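Local coordinates for protein oligopeptide ABC transporter OppAIV (Borrelia burgdorferi B31, PDB 4GL8) that probably binds oligopeptides outside the cytoplasmic membrane and delivers them to an ABC transporter for uptake, at residues A[313-318]-A[385-389]. Sequence-based numbering, arbitrary orientation.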
# COMPACT_ATOMS: atom_id res chain seq x y z
N ILE A 313 2.61 24.30 6.87
CA ILE A 313 3.53 23.27 7.39
C ILE A 313 4.96 23.44 6.88
O ILE A 313 5.20 23.42 5.68
CB ILE A 313 3.13 21.86 6.95
CG1 ILE A 313 1.64 21.52 7.25
CG2 ILE A 313 4.09 20.83 7.53
CD1 ILE A 313 1.29 21.50 8.70
N ASP A 314 5.93 23.51 7.79
CA ASP A 314 7.34 23.56 7.39
C ASP A 314 7.84 22.13 7.09
O ASP A 314 8.29 21.44 8.01
CB ASP A 314 8.15 24.22 8.50
CG ASP A 314 9.63 24.34 8.17
OD1 ASP A 314 10.06 24.00 7.04
OD2 ASP A 314 10.37 24.79 9.07
N ARG A 315 7.78 21.72 5.82
CA ARG A 315 8.08 20.36 5.39
C ARG A 315 9.52 19.94 5.60
O ARG A 315 9.77 18.80 5.96
CB ARG A 315 7.75 20.17 3.90
CG ARG A 315 6.25 20.08 3.64
CD ARG A 315 5.88 20.30 2.18
NE ARG A 315 4.43 20.18 2.00
CZ ARG A 315 3.55 21.14 2.30
NH1 ARG A 315 3.96 22.31 2.77
NH2 ARG A 315 2.27 20.91 2.11
N LYS A 316 10.45 20.84 5.32
CA LYS A 316 11.88 20.58 5.52
C LYS A 316 12.19 20.29 6.99
O LYS A 316 12.94 19.36 7.31
CB LYS A 316 12.74 21.75 5.03
N THR A 317 11.64 21.10 7.89
CA THR A 317 11.87 20.89 9.32
C THR A 317 11.29 19.54 9.76
O THR A 317 11.88 18.86 10.59
CB THR A 317 11.24 22.04 10.13
OG1 THR A 317 11.99 23.22 9.87
CG2 THR A 317 11.23 21.76 11.61
N LEU A 318 10.16 19.15 9.16
CA LEU A 318 9.55 17.86 9.47
C LEU A 318 10.49 16.71 9.11
O LEU A 318 10.69 15.80 9.92
CB LEU A 318 8.20 17.68 8.79
CG LEU A 318 7.53 16.29 8.91
CD1 LEU A 318 7.25 15.90 10.37
CD2 LEU A 318 6.24 16.24 8.12
N ILE A 385 4.73 12.98 14.44
CA ILE A 385 4.41 13.76 13.24
C ILE A 385 3.14 14.57 13.49
O ILE A 385 3.10 15.76 13.20
CB ILE A 385 4.22 12.86 12.00
CG1 ILE A 385 5.53 12.13 11.63
CG2 ILE A 385 3.79 13.71 10.81
CD1 ILE A 385 5.31 11.00 10.62
N ALA A 386 2.10 13.94 14.03
CA ALA A 386 0.83 14.65 14.31
C ALA A 386 1.00 15.82 15.28
O ALA A 386 0.37 16.86 15.12
CB ALA A 386 -0.22 13.69 14.83
N GLU A 387 1.85 15.65 16.28
CA GLU A 387 2.16 16.70 17.24
C GLU A 387 2.90 17.87 16.59
O GLU A 387 2.64 19.03 16.92
CB GLU A 387 2.93 16.14 18.46
CG GLU A 387 1.97 15.50 19.48
CD GLU A 387 2.65 14.69 20.59
OE1 GLU A 387 3.88 14.64 20.65
OE2 GLU A 387 1.94 14.05 21.40
N PHE A 388 3.83 17.56 15.67
CA PHE A 388 4.49 18.62 14.88
C PHE A 388 3.48 19.38 14.03
O PHE A 388 3.50 20.60 13.98
CB PHE A 388 5.55 18.02 13.97
CG PHE A 388 6.25 19.01 13.09
CD1 PHE A 388 7.33 19.75 13.56
CD2 PHE A 388 5.90 19.16 11.75
CE1 PHE A 388 8.01 20.63 12.74
CE2 PHE A 388 6.57 20.04 10.92
CZ PHE A 388 7.63 20.79 11.42
N ILE A 389 2.59 18.65 13.35
CA ILE A 389 1.59 19.28 12.50
C ILE A 389 0.68 20.17 13.36
O ILE A 389 0.38 21.29 13.00
CB ILE A 389 0.69 18.25 11.77
CG1 ILE A 389 1.51 17.22 10.98
CG2 ILE A 389 -0.33 18.95 10.87
CD1 ILE A 389 1.94 17.66 9.63
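Phe388 reaches from helix 380-397 into the first turn of helix 315-323, where Asp314, Thr317 and Leu318 receive its ring. Its CG lies opposite the backbone N across the CA-CB bond (chi1 178°), which carries the ring outward from its own helix. Beyond CB and CG, Phe388 CD2 lies 3.8 Å from Leu318 CD1, and CE2, next along the ring, 3.6 Å from Leu318 CB. At the far end Phe388 CZ comes within 3.5 Å of Asp314 O, which sits at the ring edge, near its plane; Ile313 CG2 lies near the ring plane too, at the same edge but closest to CE2. The return side passes Thr317, whose CG2 meets Phe388 CE1 obliquely at 3.6 Å, while Leu318 CA covers one face. The carbonyl of Asp314 at the ring edge also accepts the first-turn helix bond from Leu318 N. Asp314 is the N-cap of helix 315-323; its OD1 takes a long, weak capping bond from Thr317 N, and its backbone N donates to Gln392 OE1, a further link to helix 380-397. This helix-helix packing belongs to the type 2 periplasmic-binding-protein fold expected of this family, and strand 492-504 lies against both helices: Ile389 and Ile313, just before helix 315-323, touch Leu495, and Leu318 of that helix touches Asn496. Away from the ring the contact is aliphatic. Ile313 starts off to one side, but its chi2 of -64° brings Ile313 CD1 to 3.7 Å from Ile389 CG2, and the two side chains cross obliquely. Leu318 turns its CD1 methyl past Phe388 to Ile385 CG2 at 4.1 Å, the two side chains meeting at roughly a right angle. Farther along helix 315-323, Val322 packs on Phe388 and Leu323 on Ile385.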